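Local coordinates for Ras-related protein Rab-7L1 (Homo sapiens, PDB 6HH2) that binds and hydrolyses GTP as a Rab-family switch in vesicle trafficking, recruiting the kinase LRRK2 to the Golgi complex and stimulating its activity, at residues 9-14 with 83-88; 45-50 with 63-68; 74-79 with 107-112. The protein carries 4 engineered substitutions. All coordinates share one frame; numbering follows the deposited sequence. Where two conformers were deposited one is given.

Interaction 1 of 3, residues 9-14 with 83-88; sequences HLFKVL and DASAAV. Engineered in segment 83-88: Ala87 (natural residue Cys).
Two neighbouring parallel strands of the Ras-like sheet, 8-17 and 86-92, meet here where the second emerges from a loop. Ser85 N donates a hydrogen bond to Lys12 O, and Leu14 N donates one to Ala86 O. Val88 N donates the third, to Leu14 O at 2.7 Å, pointing almost straight down the C=O axis. Leu14, its CG beside the backbone N (chi1 -51°), brings the branch point itself against the methyl of Ala84, CG to CB 3.5 Å, so that both CD1 and CD2 straddle that methyl; the engineered Ala87 lies on the Leu14 face of the sheet. On the face of Val13 and Ala86, Val13 CG1, anti to its backbone N, meets Val88 CG2 obliquely at 3.9 Å. Phe11 turns the edge of its ring, at CD1, to Ser85 OG, which lies in the ring plane 3.7 Å away. Lys12 runs fully extended, CG anti to N (chi1 167°), its CB, CG and CD lying along Ala84 CA. One water accepts a hydrogen bond from Lys12 N, donates to Asp83 O and is bonded to Ser85 OG at 2.6 Å. The Lys12 ammonium is held by the carbonyl oxygens of Arg82 and Tyr80, Asp83 being too far for contact (NZ to OD2 5.9 Å). Three main-chain bonds thus satisfy their N-H and C=O groups, while Ala86 N is buried without a partner.

Interaction 2 of 3, residues 45-50 with 63-68; sequences VDFALK and QLWDIA
The beta hairpin of strands 48-55 and 58-66 at the sheet edge carries this contact, and residues 45-47 belong to what is, as in related GTPases, probably the effector region, just before its first strand. Ala48 and Leu64 form an antiparallel hydrogen-bonded pair: Leu64 N reaches Ala48 O at 2.8 Å, nearly along the C=O axis, and Ala48 N bonds to Leu64 O at 3.0 Å on a lone pair. Leu49 faces Gln63 in the adjoining non-hydrogen-bonded pair. Phe47 has its CG between N and the carbonyl carbon, the crowded position (chi1 52°), which lays the ring over the extended Gln63 side chain; the amide stacks on one face, planes 9° apart, with Gln63 CD above the ring centre. Phe47 CB sits over the five-membered ring of Trp65 in a CH-pi contact, 3.6 Å from its centroid, while the two rings, planes 30° apart, barely overlap. Asp46 CB covers the six-membered ring on the same side, and a water joins Asp46 O to Asp66 N. Lys12 of the next strand makes a cation-pi contact with Trp65. A single straight bond, Trp65 NE1 to Gln63 OE1 at 3.0 Å, ties amide to indole: OE1 lies in the indole plane, whereas NE1 stands above the plane of the Gln63 carbonyl.

Interaction 3 of 3, residues 74-79 with 107-112; sequences TSMTRL and QDLDSK
Asp108 OD1 is gripped twice: Lys112 NZ, one helical turn on, forms a salt bridge to it at 3.1 Å, and Ser75 OG adds a weak hydrogen bond at 3.4 Å. The other oxygen, OD2, has a single but shorter and almost straight bond from Met76 N at 2.8 Å (N-H...O 173°), so three bonds hold the carboxylate. Asp108 sets CG anti to the backbone N (chi1 -174°), which places the carboxylate against Ser75 and Met76. Both Met76 N and Lys112 NZ come from above the carboxylate plane. Ser75 likewise has its OG anti to the backbone N, turned to the OD1 side. Lys112 reaches back through a folded chain, and its ammonium also bonds to Ser111 OG, which in turn donates to Asp108 O on a lone pair. With a lysine beside it and a backbone N-H bonded to it, the carboxylate is probably kept ionised. Met76 supplies the apolar half. Its chain is extended to SD and then bends at chi3 (-63°), bringing CE back over the helix, 3.5 Å from Leu109 CA and 4.0 Å from Leu109 CD1. Residues 74-79 belong to the switch II region of Ras-like GTPases, and Thr74 and Ser75, unmodified here, are phosphorylated by LRRK2. Helix 96-112 thereby holds, near its C-terminal end, the segment leading into helix 78-81, for which Thr77 is the N-cap. Met76 packs on Trp105 of helix 96-112, on Tyr81 of helix 78-81, and on Leu14 and Val16 of strand 8-17.

The three contacts illustrate how a Ras-like domain is built outward from its mixed sheet. Interactions 1 and 2, with centres about 10 Å apart, share that sheet: strand 8-17 lies between 58-66 and 86-92, and backbone bonds join it to both. Interaction 3 adds helix 96-112 and the segment before helix 78-81; its centre is about 14 Å from that of interaction 1 and 16 Å from that of interaction 2. Along the chain, interaction 2 is nested inside the loop closed by interaction 1, interaction 3 follows interaction 2, and interactions 1 and 3 alternate their segments. Ala87 packs on Leu109, and Trp65 on Leu79. The loop after strand 58-66, strand 8-17 and helix 96-112 each touch the segment before helix 78-81, so switch II bears on both sheet and helix.

Interaction 1 of 3, residues 9-14 with 83-88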
ATOM      1  N   HIS A   9     -10.374  10.240 -11.572  1.00 27.45           N
ATOM      2  CA  HIS A   9     -10.634   9.385 -10.423  1.00 27.90           C
ATOM      3  C   HIS A   9      -9.425   9.506  -9.523  1.00 27.53           C
ATOM      4  O   HIS A   9      -8.348   9.048  -9.888  1.00 29.22           O
ATOM      5  CB  HIS A   9     -10.794   7.926 -10.862  1.00 28.95           C
ATOM      6  CG  HIS A   9     -11.874   7.732 -11.898  1.00 30.23           C
ATOM      7  ND1 HIS A   9     -13.187   7.505 -11.551  1.00 36.21           N
ATOM      8  CD2 HIS A   9     -11.841   7.754 -13.254  1.00 31.98           C
ATOM      9  CE1 HIS A   9     -13.922   7.398 -12.647  1.00 37.54           C
ATOM     10  NE2 HIS A   9     -13.134   7.568 -13.698  1.00 37.70           N
ATOM     11  N   LEU A  10      -9.604  10.083  -8.338  1.00 26.00           N
ATOM     12  CA  LEU A  10      -8.505  10.332  -7.420  1.00 25.25           C
ATOM     13  C   LEU A  10      -8.591   9.352  -6.263  1.00 23.34           C
ATOM     14  O   LEU A  10      -9.649   9.244  -5.614  1.00 27.90           O
ATOM     15  CB  LEU A  10      -8.610  11.763  -6.891  1.00 27.26           C
ATOM     16  CG  LEU A  10      -7.581  12.112  -5.822  1.00 28.30           C
ATOM     17  CD1 LEU A  10      -6.127  12.128  -6.338  1.00 28.42           C
ATOM     18  CD2 LEU A  10      -7.957  13.481  -5.251  1.00 34.57           C
ATOM     19  N   PHE A  11      -7.493   8.625  -6.013  1.00 20.44           N
ATOM     20  CA  PHE A  11      -7.426   7.641  -4.935  1.00 20.46           C
ATOM     21  C   PHE A  11      -6.226   7.917  -4.038  1.00 22.63           C
ATOM     22  O   PHE A  11      -5.092   7.962  -4.512  1.00 21.78           O
ATOM     23  CB  PHE A  11      -7.340   6.197  -5.473  1.00 21.86           C
ATOM     24  CG  PHE A  11      -8.506   5.810  -6.337  1.00 22.68           C
ATOM     25  CD1 PHE A  11      -9.816   5.795  -5.830  1.00 24.49           C
ATOM     26  CD2 PHE A  11      -8.288   5.509  -7.676  1.00 24.24           C
ATOM     27  CE1 PHE A  11     -10.874   5.405  -6.661  1.00 24.96           C
ATOM     28  CE2 PHE A  11      -9.364   5.134  -8.492  1.00 22.05           C
ATOM     29  CZ  PHE A  11     -10.639   5.124  -7.975  1.00 24.96           C
ATOM     30  N   LYS A  12      -6.467   8.025  -2.737  1.00 21.44           N
ATOM     31  CA  LYS A  12      -5.396   8.138  -1.743  1.00 19.96           C
ATOM     32  C   LYS A  12      -5.105   6.746  -1.215  1.00 19.03           C
ATOM     33  O   LYS A  12      -6.012   6.046  -0.726  1.00 19.99           O
ATOM     34  CB  LYS A  12      -5.876   9.083  -0.633  1.00 21.07           C
ATOM     35  CG  LYS A  12      -5.006   9.059   0.650  1.00 19.76           C
ATOM     36  CD  LYS A  12      -5.367  10.199   1.588  1.00 19.78           C
ATOM     37  CE  LYS A  12      -4.469  10.035   2.846  1.00 20.98           C
ATOM     38  NZ  LYS A  12      -4.749  11.160   3.814  1.00 20.76           N
ATOM     39  N   VAL A  13      -3.865   6.296  -1.379  1.00 18.66           N
ATOM     40  CA  VAL A  13      -3.465   4.931  -1.025  1.00 19.46           C
ATOM     41  C   VAL A  13      -2.439   5.042   0.103  1.00 18.92           C
ATOM     42  O   VAL A  13      -1.415   5.730  -0.042  1.00 19.51           O
ATOM     43  CB  VAL A  13      -2.839   4.230  -2.239  1.00 18.82           C
ATOM     44  CG1 VAL A  13      -2.343   2.849  -1.830  1.00 20.17           C
ATOM     45  CG2 VAL A  13      -3.897   4.161  -3.377  1.00 23.30           C
ATOM     46  N   LEU A  14      -2.706   4.368   1.214  1.00 18.03           N
ATOM     47  CA  LEU A  14      -1.764   4.361   2.353  1.00 18.27           C
ATOM     48  C   LEU A  14      -0.774   3.228   2.186  1.00 19.02           C
ATOM     49  O   LEU A  14      -1.180   2.088   1.935  1.00 22.98           O
ATOM     50  CB  LEU A  14      -2.547   4.144   3.648  1.00 17.24           C
ATOM     51  CG  LEU A  14      -3.726   5.073   3.814  1.00 18.32           C
ATOM     52  CD1 LEU A  14      -4.428   4.792   5.154  1.00 21.35           C
ATOM     53  CD2 LEU A  14      -3.242   6.551   3.750  1.00 20.07           C
ATOM     54  N   ASP A  83      -9.569   9.913   4.601  1.00 22.48           N
ATOM     55  CA  ASP A  83     -10.068   9.914   3.215  1.00 22.91           C
ATOM     56  C   ASP A  83      -9.356   8.924   2.297  1.00 24.10           C
ATOM     57  O   ASP A  83      -9.448   9.034   1.071  1.00 25.28           O
ATOM     58  CB  ASP A  83     -10.048  11.323   2.614  1.00 27.13           C
ATOM     59  CG  ASP A  83     -10.822  12.317   3.450  1.00 33.22           C
ATOM     60  OD1 ASP A  83     -11.999  12.030   3.755  1.00 37.27           O
ATOM     61  OD2 ASP A  83     -10.254  13.370   3.859  1.00 35.97           O
ATOM     62  N   ALA A  84      -8.629   7.964   2.838  1.00 20.36           N
ATOM     63  CA  ALA A  84      -7.940   6.986   1.997  1.00 21.13           C
ATOM     64  C   ALA A  84      -8.944   6.018   1.379  1.00 20.03           C
ATOM     65  O   ALA A  84      -9.997   5.727   1.947  1.00 23.00           O
ATOM     66  CB  ALA A  84      -6.936   6.164   2.798  1.00 23.95           C
ATOM     67  N   SER A  85      -8.593   5.532   0.182  1.00 19.18           N
ATOM     68  CA  SER A  85      -9.389   4.558  -0.553  1.00 19.12           C
ATOM     69  C   SER A  85      -8.868   3.136  -0.444  1.00 23.76           C
ATOM     70  O   SER A  85      -9.606   2.202  -0.782  1.00 21.71           O
ATOM     71  CB  SER A  85      -9.456   4.973  -2.036  1.00 24.60           C
ATOM     72  OG  SER A  85     -10.345   6.079  -2.175  1.00 29.58           O
ATOM     73  N   ALA A  86      -7.657   2.922   0.019  1.00 19.53           N
ATOM     74  CA  ALA A  86      -7.082   1.582   0.116  1.00 18.48           C
ATOM     75  C   ALA A  86      -5.824   1.684   0.945  1.00 19.43           C
ATOM     76  O   ALA A  86      -5.245   2.776   1.112  1.00 19.13           O
ATOM     77  CB  ALA A  86      -6.684   0.982  -1.266  1.00 17.75           C
ATOM     78  N   ALA A  87      -5.369   0.534   1.436  1.00 17.91           N
ATOM     79  CA  ALA A  87      -4.091   0.449   2.114  1.00 18.17           C
ATOM     80  C   ALA A  87      -3.284  -0.706   1.565  1.00 18.39           C
ATOM     81  O   ALA A  87      -3.835  -1.776   1.255  1.00 18.95           O
ATOM     82  CB  ALA A  87      -4.291   0.213   3.615  1.00 19.57           C
ATOM     83  N   VAL A  88      -1.987  -0.464   1.393  1.00 17.82           N
ATOM     84  CA  VAL A  88      -0.994  -1.476   1.077  1.00 17.42           C
ATOM     85  C   VAL A  88      -0.224  -1.685   2.353  1.00 17.52           C
ATOM     86  O   VAL A  88       0.394  -0.729   2.867  1.00 19.96           O
ATOM     87  CB  VAL A  88      -0.052  -0.967   0.004  1.00 18.59           C
ATOM     88  CG1 VAL A  88       1.065  -1.969  -0.278  1.00 23.40           C
ATOM     89  CG2 VAL A  88      -0.816  -0.724  -1.321  1.00 18.32           C
TER
HETATM   90  O   HOH W   1      -9.189   8.375  -1.641  1.00 25.33           O

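Interaction 2 of 3, residues 45-50 with 63-68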
ATOM      1  N   VAL A  45       4.684  17.610  -0.722  1.00 33.09           N
ATOM      2  CA  VAL A  45       5.385  16.348  -0.513  1.00 33.43           C
ATOM      3  C   VAL A  45       4.767  15.463   0.575  1.00 32.13           C
ATOM      4  O   VAL A  45       5.416  14.533   1.058  1.00 36.15           O
ATOM      5  CB  VAL A  45       6.899  16.565  -0.290  1.00 35.37           C
ATOM      6  CG1 VAL A  45       7.583  17.167  -1.556  1.00 37.96           C
ATOM      7  CG2 VAL A  45       7.154  17.430   0.965  1.00 36.21           C
ATOM      8  N   ASP A  46       3.496  15.678   0.939  1.00 30.19           N
ATOM      9  CA  ASP A  46       2.861  14.727   1.847  1.00 31.32           C
ATOM     10  C   ASP A  46       2.673  13.356   1.188  1.00 27.91           C
ATOM     11  O   ASP A  46       2.531  12.331   1.877  1.00 27.36           O
ATOM     12  CB  ASP A  46       1.459  15.211   2.239  1.00 32.30           C
ATOM     13  CG  ASP A  46       1.477  16.386   3.184  1.00 49.61           C
ATOM     14  OD1 ASP A  46       2.286  16.355   4.141  1.00 46.81           O
ATOM     15  OD2 ASP A  46       0.694  17.328   2.927  1.00 53.95           O
ATOM     16  N   PHE A  47       2.721  13.302  -0.136  1.00 23.76           N
ATOM     17  CA  PHE A  47       2.472  12.065  -0.884  1.00 21.95           C
ATOM     18  C   PHE A  47       3.195  12.217  -2.208  1.00 22.70           C
ATOM     19  O   PHE A  47       3.558  13.316  -2.602  1.00 24.73           O
ATOM     20  CB  PHE A  47       0.952  11.855  -1.150  1.00 22.00           C
ATOM     21  CG  PHE A  47       0.263  13.056  -1.775  1.00 22.89           C
ATOM     22  CD1 PHE A  47       0.291  13.283  -3.161  1.00 24.18           C
ATOM     23  CD2 PHE A  47      -0.367  14.009  -0.977  1.00 24.24           C
ATOM     24  CE1 PHE A  47      -0.316  14.423  -3.699  1.00 25.24           C
ATOM     25  CE2 PHE A  47      -0.992  15.130  -1.530  1.00 26.87           C
ATOM     26  CZ  PHE A  47      -0.966  15.337  -2.885  1.00 28.24           C
ATOM     27  N   ALA A  48       3.349  11.105  -2.918  1.00 20.82           N
ATOM     28  CA  ALA A  48       3.872  11.133  -4.290  1.00 19.81           C
ATOM     29  C   ALA A  48       2.712  10.774  -5.213  1.00 20.79           C
ATOM     30  O   ALA A  48       1.790  10.083  -4.797  1.00 24.05           O
ATOM     31  CB  ALA A  48       4.955  10.069  -4.447  1.00 20.82           C
ATOM     32  N   LEU A  49       2.747  11.267  -6.441  1.00 20.72           N
ATOM     33  CA  LEU A  49       1.667  11.007  -7.386  1.00 19.62           C
ATOM     34  C   LEU A  49       2.049   9.936  -8.405  1.00 20.98           C
ATOM     35  O   LEU A  49       3.217   9.768  -8.784  1.00 20.46           O
ATOM     36  CB  LEU A  49       1.429  12.274  -8.181  1.00 21.60           C
ATOM     37  CG  LEU A  49       0.156  13.116  -7.983  1.00 35.30           C
ATOM     38  CD1 LEU A  49      -0.709  12.853  -6.790  1.00 29.45           C
ATOM     39  CD2 LEU A  49       0.382  14.587  -8.272  1.00 26.66           C
ATOM     40  N   LYS A  50       1.024   9.245  -8.906  1.00 20.04           N
ATOM     41  CA  LYS A  50       1.116   8.480 -10.151  1.00 20.36           C
ATOM     42  C   LYS A  50      -0.140   8.782 -10.946  1.00 21.10           C
ATOM     43  O   LYS A  50      -1.243   8.809 -10.388  1.00 21.98           O
ATOM     44  CB  LYS A  50       1.240   6.993  -9.917  1.00 19.60           C
ATOM     45  CG  LYS A  50       1.604   6.230 -11.246  1.00 24.27           C
ATOM     46  CD  LYS A  50       1.469   4.798 -10.940  1.00 26.39           C
ATOM     47  CE  LYS A  50       2.087   3.958 -12.064  1.00 27.06           C
ATOM     48  NZ  LYS A  50       3.562   4.264 -12.211  1.00 29.05           N
ATOM     49  N   GLN A  63      -2.524   9.190  -5.073  1.00 19.73           N
ATOM     50  CA  GLN A  63      -1.645   9.762  -4.050  1.00 18.99           C
ATOM     51  C   GLN A  63      -1.105   8.616  -3.220  1.00 20.11           C
ATOM     52  O   GLN A  63      -1.873   7.871  -2.587  1.00 21.76           O
ATOM     53  CB  GLN A  63      -2.418  10.707  -3.131  1.00 20.86           C
ATOM     54  CG  GLN A  63      -3.029  11.900  -3.830  1.00 21.60           C
ATOM     55  CD  GLN A  63      -3.761  12.815  -2.866  1.00 25.70           C
ATOM     56  OE1 GLN A  63      -3.914  12.460  -1.681  1.00 27.02           O
ATOM     57  NE2 GLN A  63      -4.223  13.963  -3.339  1.00 26.82           N
ATOM     58  N   LEU A  64       0.203   8.436  -3.239  1.00 18.76           N
ATOM     59  CA  LEU A  64       0.851   7.371  -2.490  1.00 17.55           C
ATOM     60  C   LEU A  64       1.412   7.985  -1.189  1.00 19.68           C
ATOM     61  O   LEU A  64       2.356   8.783  -1.219  1.00 21.39           O
ATOM     62  CB  LEU A  64       1.983   6.761  -3.318  1.00 20.08           C
ATOM     63  CG  LEU A  64       1.510   6.183  -4.655  1.00 21.32           C
ATOM     64  CD1 LEU A  64       2.723   5.950  -5.569  1.00 22.93           C
ATOM     65  CD2 LEU A  64       0.701   4.882  -4.372  1.00 22.92           C
ATOM     66  N   TRP A  65       0.828   7.600  -0.041  1.00 16.84           N
ATOM     67  CA  TRP A  65       1.149   8.211   1.252  1.00 17.63           C
ATOM     68  C   TRP A  65       2.012   7.232   2.041  1.00 19.75           C
ATOM     69  O   TRP A  65       1.528   6.202   2.484  1.00 19.04           O
ATOM     70  CB  TRP A  65      -0.133   8.528   2.015  1.00 18.35           C
ATOM     71  CG  TRP A  65      -0.855   9.730   1.557  1.00 19.85           C
ATOM     72  CD1 TRP A  65      -1.509   9.906   0.325  1.00 21.93           C
ATOM     73  CD2 TRP A  65      -1.041  10.919   2.292  1.00 19.46           C
ATOM     74  NE1 TRP A  65      -2.116  11.150   0.302  1.00 20.72           N
ATOM     75  CE2 TRP A  65      -1.836  11.800   1.488  1.00 20.08           C
ATOM     76  CE3 TRP A  65      -0.657  11.317   3.578  1.00 22.63           C
ATOM     77  CZ2 TRP A  65      -2.208  13.075   1.918  1.00 23.88           C
ATOM     78  CZ3 TRP A  65      -1.039  12.582   4.017  1.00 23.48           C
ATOM     79  CH2 TRP A  65      -1.814  13.456   3.185  1.00 24.40           C
ATOM     80  N   ASP A  66       3.293   7.557   2.235  1.00 20.08           N
ATOM     81  CA  ASP A  66       4.210   6.696   3.013  1.00 19.66           C
ATOM     82  C   ASP A  66       4.156   7.126   4.488  1.00 19.48           C
ATOM     83  O   ASP A  66       4.402   8.296   4.817  1.00 20.90           O
ATOM     84  CB  ASP A  66       5.601   6.969   2.424  1.00 19.89           C
ATOM     85  CG  ASP A  66       6.738   6.175   3.027  1.00 20.95           C
ATOM     86  OD1 ASP A  66       6.638   5.539   4.078  1.00 20.23           O
ATOM     87  OD2 ASP A  66       7.803   6.267   2.368  1.00 23.90           O
ATOM     88  N   ILE A  67       3.839   6.176   5.390  1.00 18.65           N
ATOM     89  CA  ILE A  67       3.714   6.548   6.804  0.76 20.49           C
ATOM     90  C   ILE A  67       5.030   7.046   7.380  1.00 19.53           C
ATOM     91  O   ILE A  67       5.024   7.778   8.380  1.00 21.58           O
ATOM     92  CB  ILE A  67       3.088   5.402   7.626  0.76 19.29           C
ATOM     93  CG1 ILE A  67       2.811   5.841   9.068  0.76 23.77           C
ATOM     94  CG2 ILE A  67       3.957   4.156   7.606  0.76 20.38           C
ATOM     95  CD1 ILE A  67       1.624   5.153   9.610  0.76 28.39           C
ATOM     96  N   ALA A  68       6.159   6.658   6.779  1.00 19.78           N
ATOM     97  CA  ALA A  68       7.463   7.331   6.979  1.00 19.20           C
ATOM     98  C   ALA A  68       7.819   7.591   8.432  1.00 20.24           C
ATOM     99  O   ALA A  68       7.979   6.638   9.202  1.00 21.64           O
ATOM    100  CB  ALA A  68       7.544   8.560   6.088  1.00 22.86           C
TER
HETATM  101  O   HOH W   2       4.198  10.271   1.814  1.00 28.04           O

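Interaction 3 of 3, residues 74-79 with 107-112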
ATOM      1  N   THR A  74       3.223   2.065  14.710  1.00 27.85           N
ATOM      2  CA  THR A  74       2.182   1.066  14.361  1.00 29.72           C
ATOM      3  C   THR A  74       0.767   1.602  14.629  1.00 30.58           C
ATOM      4  O   THR A  74      -0.124   0.857  15.036  1.00 30.57           O
ATOM      5  CB  THR A  74       2.360  -0.284  15.090  1.00 29.04           C
ATOM      6  OG1 THR A  74       3.760  -0.612  15.278  1.00 35.05           O
ATOM      7  CG2 THR A  74       1.657  -1.403  14.256  1.00 28.71           C
ATOM      8  N   SER A  75       0.543   2.912  14.437  1.00 28.36           N
ATOM      9  CA  SER A  75      -0.772   3.508  14.676  1.00 28.29           C
ATOM     10  C   SER A  75      -0.815   4.770  13.840  1.00 29.81           C
ATOM     11  O   SER A  75       0.018   5.657  14.036  1.00 33.69           O
ATOM     12  CB  SER A  75      -0.943   3.888  16.155  1.00 35.13           C
ATOM     13  OG  SER A  75      -2.242   4.438  16.321  1.00 40.08           O
ATOM     14  N   MET A  76      -1.769   4.855  12.917  1.00 24.92           N
ATOM     15  CA  MET A  76      -1.803   5.950  11.967  1.00 23.57           C
ATOM     16  C   MET A  76      -2.432   7.191  12.583  1.00 22.20           C
ATOM     17  O   MET A  76      -3.369   7.111  13.380  1.00 23.93           O
ATOM     18  CB  MET A  76      -2.659   5.545  10.775  1.00 22.28           C
ATOM     19  CG  MET A  76      -2.044   4.378  10.016  1.00 22.12           C
ATOM     20  SD  MET A  76      -3.038   3.907   8.620  1.00 23.23           S
ATOM     21  CE  MET A  76      -4.548   3.374   9.329  1.00 23.31           C
ATOM     22  N   THR A  77      -1.913   8.359  12.197  1.00 22.75           N
ATOM     23  CA  THR A  77      -2.518   9.608  12.619  1.00 23.88           C
ATOM     24  C   THR A  77      -3.584  10.072  11.634  1.00 20.84           C
ATOM     25  O   THR A  77      -3.582   9.691  10.448  1.00 20.87           O
ATOM     26  CB  THR A  77      -1.468  10.724  12.714  1.00 25.62           C
ATOM     27  OG1 THR A  77      -0.812  10.875  11.442  1.00 25.92           O
ATOM     28  CG2 THR A  77      -0.417  10.411  13.851  1.00 30.29           C
ATOM     29  N   ARG A  78      -4.496  10.885  12.150  1.00 22.59           N
ATOM     30  CA  ARG A  78      -5.659  11.320  11.355  1.00 25.09           C
ATOM     31  C   ARG A  78      -5.284  12.032  10.062  1.00 25.67           C
ATOM     32  O   ARG A  78      -5.872  11.746   9.015  1.00 25.47           O
ATOM     33  CB  ARG A  78      -6.604  12.157  12.186  1.00 26.13           C
ATOM     34  CG  ARG A  78      -7.858  12.589  11.415  1.00 30.96           C
ATOM     35  CD  ARG A  78      -8.826  13.288  12.341  1.00 33.57           C
ATOM     36  NE  ARG A  78      -9.198  12.435  13.470  1.00 40.99           N
ATOM     37  CZ  ARG A  78      -8.713  12.584  14.707  1.00 51.69           C
ATOM     38  NH1 ARG A  78      -7.843  13.575  14.989  1.00 46.52           N
ATOM     39  NH2 ARG A  78      -9.107  11.753  15.683  1.00 56.59           N
ATOM     40  N   LEU A  79      -4.341  12.983  10.073  1.00 24.31           N
ATOM     41  CA  LEU A  79      -3.986  13.626   8.798  1.00 23.61           C
ATOM     42  C   LEU A  79      -3.459  12.600   7.791  1.00 25.53           C
ATOM     43  O   LEU A  79      -3.721  12.694   6.580  1.00 26.70           O
ATOM     44  CB  LEU A  79      -2.950  14.730   9.032  1.00 25.94           C
ATOM     45  CG  LEU A  79      -3.483  15.944   9.755  1.00 30.68           C
ATOM     46  CD1 LEU A  79      -2.351  17.006   9.883  1.00 34.29           C
ATOM     47  CD2 LEU A  79      -4.685  16.523   8.992  1.00 33.21           C
ATOM     48  N   GLN A 107      -5.662  -3.960  12.049  1.00 21.46           N
ATOM     49  CA  GLN A 107      -6.627  -3.600  13.089  1.00 23.14           C
ATOM     50  C   GLN A 107      -6.718  -2.080  13.265  1.00 23.18           C
ATOM     51  O   GLN A 107      -7.815  -1.535  13.437  1.00 23.39           O
ATOM     52  CB  GLN A 107      -6.229  -4.282  14.403  1.00 25.05           C
ATOM     53  CG  GLN A 107      -6.477  -5.829  14.353  1.00 28.83           C
ATOM     54  CD  GLN A 107      -5.824  -6.564  15.514  1.00 40.80           C
ATOM     55  OE1 GLN A 107      -4.944  -6.026  16.193  1.00 46.54           O
ATOM     56  NE2 GLN A 107      -6.272  -7.803  15.759  1.00 42.47           N
ATOM     57  N   ASP A 108      -5.587  -1.393  13.165  1.00 21.50           N
ATOM     58  CA  ASP A 108      -5.609   0.075  13.267  1.00 24.45           C
ATOM     59  C   ASP A 108      -6.393   0.677  12.101  1.00 23.07           C
ATOM     60  O   ASP A 108      -7.273   1.518  12.302  1.00 24.14           O
ATOM     61  CB  ASP A 108      -4.174   0.607  13.320  1.00 22.98           C
ATOM     62  CG  ASP A 108      -4.120   2.138  13.571  1.00 23.76           C
ATOM     63  OD1 ASP A 108      -4.531   2.555  14.659  1.00 27.59           O
ATOM     64  OD2 ASP A 108      -3.642   2.834  12.638  1.00 26.75           O
ATOM     65  N   LEU A 109      -6.132   0.201  10.879  1.00 21.51           N
ATOM     66  CA  LEU A 109      -6.852   0.701   9.699  1.00 21.28           C
ATOM     67  C   LEU A 109      -8.358   0.550   9.881  1.00 24.77           C
ATOM     68  O   LEU A 109      -9.133   1.500   9.692  1.00 25.88           O
ATOM     69  CB  LEU A 109      -6.386  -0.114   8.483  1.00 21.68           C
ATOM     70  CG  LEU A 109      -7.157   0.198   7.201  1.00 24.38           C
ATOM     71  CD1 LEU A 109      -6.769   1.556   6.615  1.00 26.56           C
ATOM     72  CD2 LEU A 109      -6.875  -0.891   6.098  1.00 26.14           C
ATOM     73  N   ASP A 110      -8.799  -0.637  10.281  1.00 22.54           N
ATOM     74  CA  ASP A 110     -10.232  -0.852  10.389  1.00 25.57           C
ATOM     75  C   ASP A 110     -10.861  -0.124  11.562  1.00 25.84           C
ATOM     76  O   ASP A 110     -12.068   0.139  11.525  1.00 30.46           O
ATOM     77  CB  ASP A 110     -10.528  -2.334  10.445  1.00 26.77           C
ATOM     78  CG  ASP A 110     -10.093  -3.041   9.159  1.00 29.42           C
ATOM     79  OD1 ASP A 110     -10.023  -2.382   8.070  1.00 30.48           O
ATOM     80  OD2 ASP A 110      -9.761  -4.224   9.295  1.00 31.45           O
ATOM     81  N   SER A 111     -10.071   0.224  12.586  1.00 24.93           N
ATOM     82  CA  SER A 111     -10.594   1.021  13.694  1.00 27.68           C
ATOM     83  C   SER A 111     -10.762   2.488  13.334  1.00 26.56           C
ATOM     84  O   SER A 111     -11.540   3.179  14.016  1.00 30.72           O
ATOM     85  CB  SER A 111      -9.681   0.907  14.917  1.00 30.25           C
ATOM     86  OG  SER A 111      -8.483   1.687  14.809  1.00 31.52           O
ATOM     87  N   LYS A 112     -10.067   2.966  12.287  1.00 28.00           N
ATOM     88  CA  LYS A 112      -9.965   4.391  11.985  0.50 29.43           C
ATOM     89  C   LYS A 112     -10.730   4.833  10.748  1.00 31.60           C
ATOM     90  O   LYS A 112     -11.097   6.012  10.662  1.00 35.61           O
ATOM     91  CB  LYS A 112      -8.493   4.819  11.809  0.50 26.35           C
ATOM     92  CG  LYS A 112      -7.582   4.585  13.067  0.50 25.33           C
ATOM     93  CD  LYS A 112      -7.970   5.503  14.218  0.50 22.68           C
ATOM     94  CE  LYS A 112      -6.924   5.468  15.345  0.50 25.78           C
ATOM     95  NZ  LYS A 112      -6.806   4.161  16.067  0.50 26.59           N
TER